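Local coordinates for devB protein (Vibrio cholerae O1 biovar eltor str. N16961, PDB 1Y89) that probably hydrolyses 6-phosphogluconolactone to 6-phosphogluconate in the pentose phosphate pathway, at residues A112-A116 / L160-A164; V131-L137 / A184-L190. All blocks are in the same frame, centred on the assembly; numbering follows the deposited sequence.

Contact 1: residues A112-A116 / L160-A164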
loop_
_atom_site.group_PDB
_atom_site.type_symbol
_atom_site.label_atom_id
_atom_site.label_comp_id
_atom_site.label_asym_id
_atom_site.label_seq_id
_atom_site.Cartn_x
_atom_site.Cartn_y
_atom_site.Cartn_z
ATOM N N ALA A 112 -19.889 3.710 -27.887
ATOM C CA ALA A 112 -19.533 2.619 -26.962
ATOM C C ALA A 112 -18.861 1.445 -27.706
ATOM O O ALA A 112 -17.866 0.884 -27.205
ATOM C CB ALA A 112 -20.760 2.114 -26.189
ATOM N N GLU A 113 -19.414 1.050 -28.868
ATOM C CA GLU A 113 -18.815 -0.032 -29.663
ATOM C C GLU A 113 -17.432 0.329 -30.214
ATOM O O GLU A 113 -16.531 -0.503 -30.184
ATOM C CB GLU A 113 -19.743 -0.469 -30.799
ATOM C CG GLU A 113 -21.066 -0.990 -30.255
ATOM C CD GLU A 113 -22.114 -1.276 -31.321
ATOM O OE1 GLU A 113 -21.789 -1.316 -32.536
ATOM O OE2 GLU A 113 -23.273 -1.478 -30.915
ATOM N N ARG A 114 -17.277 1.539 -30.759
ATOM C CA ARG A 114 -15.940 2.021 -31.206
ATOM C C ARG A 114 -14.909 1.990 -30.070
ATOM O O ARG A 114 -13.779 1.508 -30.221
ATOM C CB ARG A 114 -16.033 3.445 -31.764
ATOM C CG ARG A 114 -14.778 3.888 -32.548
ATOM C CD ARG A 114 -14.505 5.407 -32.443
ATOM N NE ARG A 114 -14.396 5.854 -31.048
ATOM C CZ ARG A 114 -13.310 5.677 -30.289
ATOM N NH1 ARG A 114 -12.207 5.091 -30.802
ATOM N NH2 ARG A 114 -13.318 6.090 -29.024
ATOM N N PHE A 115 -15.298 2.538 -28.927
ATOM C CA PHE A 115 -14.450 2.568 -27.731
ATOM C C PHE A 115 -14.028 1.142 -27.348
ATOM O O PHE A 115 -12.842 0.876 -27.146
ATOM C CB PHE A 115 -15.240 3.319 -26.611
ATOM C CG PHE A 115 -14.682 3.180 -25.210
ATOM C CD1 PHE A 115 -13.338 3.434 -24.926
ATOM C CD2 PHE A 115 -15.546 2.917 -24.148
ATOM C CE1 PHE A 115 -12.870 3.351 -23.594
ATOM C CE2 PHE A 115 -15.071 2.821 -22.823
ATOM C CZ PHE A 115 -13.736 3.043 -22.559
ATOM N N ALA A 116 -14.994 0.213 -27.317
ATOM C CA ALA A 116 -14.707 -1.174 -26.986
ATOM C C ALA A 116 -13.668 -1.792 -27.944
ATOM O O ALA A 116 -12.726 -2.469 -27.506
ATOM C CB ALA A 116 -16.009 -2.015 -27.004
ATOM N N LEU A 160 -17.451 -4.704 -23.313
ATOM C CA LEU A 160 -16.402 -3.919 -22.667
ATOM C C LEU A 160 -16.849 -2.515 -22.292
ATOM O O LEU A 160 -16.194 -1.835 -21.483
ATOM C CB LEU A 160 -15.129 -3.872 -23.533
ATOM C CG LEU A 160 -14.607 -5.219 -24.044
ATOM C CD1 LEU A 160 -13.400 -5.006 -24.951
ATOM C CD2 LEU A 160 -14.265 -6.149 -22.866
ATOM N N SER A 161 -17.957 -2.058 -22.876
ATOM C CA SER A 161 -18.437 -0.697 -22.575
ATOM C C SER A 161 -19.942 -0.747 -22.635
ATOM O O SER A 161 -20.521 -1.727 -23.130
ATOM C CB SER A 161 -17.940 0.283 -23.624
ATOM O OG SER A 161 -18.440 -0.143 -24.899
ATOM N N VAL A 162 -20.571 0.319 -22.157
ATOM C CA VAL A 162 -22.015 0.360 -22.080
ATOM C C VAL A 162 -22.449 1.815 -22.140
ATOM O O VAL A 162 -21.716 2.696 -21.656
ATOM C CB VAL A 162 -22.530 -0.368 -20.766
ATOM C CG1 VAL A 162 -22.034 0.336 -19.467
ATOM C CG2 VAL A 162 -24.073 -0.563 -20.784
ATOM N N VAL A 163 -23.634 2.073 -22.706
ATOM C CA VAL A 163 -24.244 3.395 -22.572
ATOM C C VAL A 163 -25.068 3.418 -21.292
ATOM O O VAL A 163 -25.867 2.515 -21.064
ATOM C CB VAL A 163 -25.113 3.792 -23.807
ATOM C CG1 VAL A 163 -25.825 5.183 -23.591
ATOM C CG2 VAL A 163 -24.247 3.804 -25.070
ATOM N N ALA A 164 -24.861 4.438 -20.462
ATOM C CA ALA A 164 -25.558 4.555 -19.188
ATOM C C ALA A 164 -26.242 5.921 -19.099
ATOM O O ALA A 164 -25.791 6.874 -19.711
ATOM C CB ALA A 164 -24.557 4.395 -18.027
#
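Leu160, just ahead of the strand, meets the helix at Ala116: Leu160 CB stands 4.0 Å from Ala116 CB, and Leu160 CD1 comes within 3.7 Å of Ala116 O. The leucine also touches Met119 and Ala120, one turn further along the same helix. Ser161 opens the strand and supplies the polar link. Its hydroxyl donates a hydrogen bond from OG to Ala112 O at 2.6 Å, and that carbonyl already accepts the helical bond from Ala116 N, 3.0 Å away, so it serves two donors. The small side chains of Ala112 and Ala116, a turn apart and both directed at the strand, let the serine come this close; Ser161 CB also lies 3.6 Å from Phe115 CD2. Val162 turns its side chain from the helix, as strand alternation requires, and leans on Ser175 of the neighbouring strand 172-176. At Val163 the contact thins to CG2 against Ala112 CB, 4.0 Å apart. The axes run nearly antiparallel, at 155° and 7.7 Å, with Phe115 extending the packing onto Val174 and Lys176 of strand 172-176. This is the layering of an alpha/beta sandwich, here a helix laid along the edge strand of the mixed sheet.

Contact 2: residues V131-L137 / A184-L190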
loop_
_atom_site.group_PDB
_atom_site.type_symbol
_atom_site.label_atom_id
_atom_site.label_comp_id
_atom_site.label_asym_id
_atom_site.label_seq_id
_atom_site.Cartn_x
_atom_site.Cartn_y
_atom_site.Cartn_z
ATOM N N VAL A 131 -6.481 -5.664 -20.600
ATOM C CA VAL A 131 -5.997 -5.632 -19.229
ATOM C C VAL A 131 -5.328 -4.255 -18.966
ATOM O O VAL A 131 -4.227 -3.975 -19.427
ATOM C CB VAL A 131 -5.044 -6.807 -18.965
ATOM C CG1 VAL A 131 -4.387 -6.683 -17.538
ATOM C CG2 VAL A 131 -5.799 -8.164 -19.153
ATOM N N PHE A 132 -6.037 -3.374 -18.267
ATOM C CA PHE A 132 -5.453 -2.089 -17.913
ATOM C C PHE A 132 -4.362 -2.274 -16.883
ATOM O O PHE A 132 -4.462 -3.126 -15.978
ATOM C CB PHE A 132 -6.527 -1.102 -17.417
ATOM C CG PHE A 132 -7.220 -0.383 -18.559
ATOM C CD1 PHE A 132 -8.215 -1.022 -19.302
ATOM C CD2 PHE A 132 -6.809 0.896 -18.929
ATOM C CE1 PHE A 132 -8.816 -0.395 -20.396
ATOM C CE2 PHE A 132 -7.391 1.564 -20.021
ATOM C CZ PHE A 132 -8.392 0.945 -20.746
ATOM N N ASP A 133 -3.321 -1.476 -17.032
ATOM C CA ASP A 133 -2.271 -1.423 -16.007
ATOM C C ASP A 133 -2.791 -0.744 -14.754
ATOM O O ASP A 133 -2.421 -1.140 -13.638
ATOM C CB ASP A 133 -1.030 -0.696 -16.533
ATOM C CG ASP A 133 -0.358 -1.455 -17.650
ATOM O OD1 ASP A 133 0.387 -2.417 -17.354
ATOM O OD2 ASP A 133 -0.601 -1.113 -18.824
ATOM N N TRP A 134 -3.671 0.239 -14.928
ATOM C CA TRP A 134 -4.121 1.046 -13.795
ATOM C C TRP A 134 -5.407 1.755 -14.143
ATOM O O TRP A 134 -5.504 2.438 -15.192
ATOM C CB TRP A 134 -3.062 2.101 -13.461
ATOM C CG TRP A 134 -3.222 2.743 -12.075
ATOM C CD1 TRP A 134 -4.026 2.315 -11.038
ATOM C CD2 TRP A 134 -2.499 3.878 -11.589
ATOM N NE1 TRP A 134 -3.847 3.134 -9.936
ATOM C CE2 TRP A 134 -2.906 4.095 -10.248
ATOM C CE3 TRP A 134 -1.550 4.750 -12.170
ATOM C CZ2 TRP A 134 -2.371 5.146 -9.452
ATOM C CZ3 TRP A 134 -1.020 5.790 -11.383
ATOM C CH2 TRP A 134 -1.436 5.975 -10.037
ATOM N N ILE A 135 -6.406 1.615 -13.281
ATOM C CA ILE A 135 -7.658 2.333 -13.469
ATOM C C ILE A 135 -7.870 3.158 -12.212
ATOM O O ILE A 135 -7.930 2.599 -11.088
ATOM C CB ILE A 135 -8.857 1.358 -13.717
ATOM C CG1 ILE A 135 -8.575 0.452 -14.953
ATOM C CG2 ILE A 135 -10.184 2.132 -13.880
ATOM C CD1 ILE A 135 -9.743 -0.523 -15.293
ATOM N N LEU A 136 -8.014 4.471 -12.404
ATOM C CA LEU A 136 -8.336 5.399 -11.297
ATOM C C LEU A 136 -9.854 5.556 -11.294
ATOM O O LEU A 136 -10.468 5.840 -12.369
ATOM C CB LEU A 136 -7.718 6.793 -11.564
ATOM C CG LEU A 136 -6.174 6.819 -11.697
ATOM C CD1 LEU A 136 -5.701 8.312 -11.699
ATOM C CD2 LEU A 136 -5.546 6.091 -10.569
ATOM N N LEU A 137 -10.459 5.377 -10.127
ATOM C CA LEU A 137 -11.919 5.352 -10.013
ATOM C C LEU A 137 -12.383 6.318 -8.954
ATOM O O LEU A 137 -11.637 6.607 -7.999
ATOM C CB LEU A 137 -12.429 3.933 -9.655
ATOM C CG LEU A 137 -12.174 2.925 -10.777
ATOM C CD1 LEU A 137 -12.439 1.503 -10.228
ATOM C CD2 LEU A 137 -13.111 3.216 -12.000
ATOM N N ALA A 184 -8.493 -5.558 -14.738
ATOM C CA ALA A 184 -7.322 -4.676 -14.636
ATOM C C ALA A 184 -6.281 -5.177 -13.627
ATOM O O ALA A 184 -6.616 -5.903 -12.675
ATOM C CB ALA A 184 -7.761 -3.262 -14.309
ATOM N N LYS A 185 -5.014 -4.813 -13.837
ATOM C CA LYS A 185 -3.966 -5.227 -12.900
ATOM C C LYS A 185 -4.115 -4.513 -11.549
ATOM O O LYS A 185 -3.708 -5.045 -10.500
ATOM C CB LYS A 185 -2.591 -4.931 -13.478
ATOM C CG LYS A 185 -2.278 -5.795 -14.719
ATOM C CD LYS A 185 -0.980 -5.318 -15.343
ATOM C CE LYS A 185 -0.725 -5.946 -16.761
ATOM N NZ LYS A 185 0.474 -5.305 -17.466
ATOM N N ARG A 186 -4.706 -3.322 -11.589
ATOM C CA ARG A 186 -4.728 -2.428 -10.440
ATOM C C ARG A 186 -5.854 -1.440 -10.624
ATOM O O ARG A 186 -5.932 -0.779 -11.675
ATOM C CB ARG A 186 -3.380 -1.698 -10.329
ATOM C CG ARG A 186 -3.338 -0.645 -9.184
ATOM C CD ARG A 186 -2.007 0.099 -9.245
ATOM N NE ARG A 186 -1.891 1.065 -8.136
ATOM C CZ ARG A 186 -0.966 2.008 -8.052
ATOM N NH1 ARG A 186 -0.048 2.145 -9.020
ATOM N NH2 ARG A 186 -0.978 2.832 -7.001
ATOM N N ILE A 187 -6.758 -1.349 -9.644
ATOM C CA ILE A 187 -7.774 -0.308 -9.680
ATOM C C ILE A 187 -7.709 0.405 -8.344
ATOM O O ILE A 187 -7.431 -0.220 -7.319
ATOM C CB ILE A 187 -9.224 -0.853 -9.993
ATOM C CG1 ILE A 187 -9.802 -1.614 -8.779
ATOM C CG2 ILE A 187 -9.218 -1.791 -11.268
ATOM C CD1 ILE A 187 -11.290 -2.156 -8.991
ATOM N N SER A 188 -7.947 1.711 -8.366
ATOM C CA SER A 188 -7.716 2.535 -7.194
ATOM C C SER A 188 -8.868 3.488 -7.049
ATOM O O SER A 188 -9.018 4.387 -7.876
ATOM C CB SER A 188 -6.398 3.352 -7.305
ATOM O OG SER A 188 -5.283 2.533 -7.644
ATOM N N TYR A 189 -9.663 3.282 -6.004
ATOM C CA TYR A 189 -10.783 4.170 -5.690
ATOM C C TYR A 189 -10.259 5.360 -4.897
ATOM O O TYR A 189 -9.641 5.166 -3.845
ATOM C CB TYR A 189 -11.822 3.436 -4.850
ATOM C CG TYR A 189 -12.549 2.342 -5.599
ATOM C CD1 TYR A 189 -13.558 2.667 -6.518
ATOM C CD2 TYR A 189 -12.260 0.977 -5.358
ATOM C CE1 TYR A 189 -14.250 1.696 -7.208
ATOM C CE2 TYR A 189 -12.946 -0.039 -6.058
ATOM C CZ TYR A 189 -13.950 0.336 -6.965
ATOM O OH TYR A 189 -14.657 -0.613 -7.673
ATOM N N LEU A 190 -10.438 6.565 -5.443
ATOM C CA LEU A 190 -9.835 7.773 -4.885
ATOM C C LEU A 190 -10.985 8.499 -4.200
ATOM O O LEU A 190 -11.883 9.045 -4.863
ATOM C CB LEU A 190 -9.216 8.645 -5.987
ATOM C CG LEU A 190 -8.245 7.922 -6.942
ATOM C CD1 LEU A 190 -7.672 8.938 -7.986
ATOM C CD2 LEU A 190 -7.114 7.181 -6.146
#
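Arg186 lays its guanidinium flat on the indole of Trp134, centres 3.9 Å apart and planes at 12°, an off-centre cation-pi stack to which CD adds a CH-pi contact, 3.8 Å from the centroid of the five-membered ring. The two residues sit on adjacent parallel strands in the middle of the sheet of a Rossmann-like alpha/beta fold. Salt bridges to Asp20 and Glu226 hold the guanidinium in place, while Trp134 packs against Leu17 and Met21 of helix 10-25, which lies over this side of the sheet. Between the strands runs the parallel ladder: Ile135 N to Arg186 O, Ser188 N to Ile135 O and Leu137 N to Ser188 O, each 2.9 Å, then Leu190 N to Leu137 O at 2.8 Å. On the face opposite Leu136 and Ser188, Leu137 CD1 wedges between Ile187 CB at 4.0 Å and Tyr189 CE1 at 3.5 Å, and Ile135 CD1 reaches Ala184 CB at 3.5 Å. Before the strands begin, Lys185 N bonds Phe132 O at 2.8 Å, and at this more open end Lys185 NZ forms a salt bridge with Asp133 OD1 at 2.9 Å; the other carboxylate oxygen accepts from His32 N. Ser188 OG, which is also hydrogen-bonded to Glu226, accepts a hydrogen bond from Trp134 NE1 at 2.8 Å, lying near the plane of the indole.

In the fold
Both contacts reach the same mixed sheet, at different places. Contact 2 joins two central parallel strands and is largely buried, about 7 Å from the centre of the chain to its own centre; contact 1 sets a helix against an outermost strand, its centre about 15 Å from that of the chain, and is only partly buried. The buried area follows suit, 755 Å² against 263 Å². In the core, a regular backbone ladder is combined with charged and aromatic groups that are matched to partners, whereas at the edge, apolar packing by Ala112, Ala116, Leu160 and Phe115 is joined by a single hydrogen bond, from a serine to a helix carbonyl. Strands 134-137 and 161-165 are consecutive in the chain, yet the contacts do not touch.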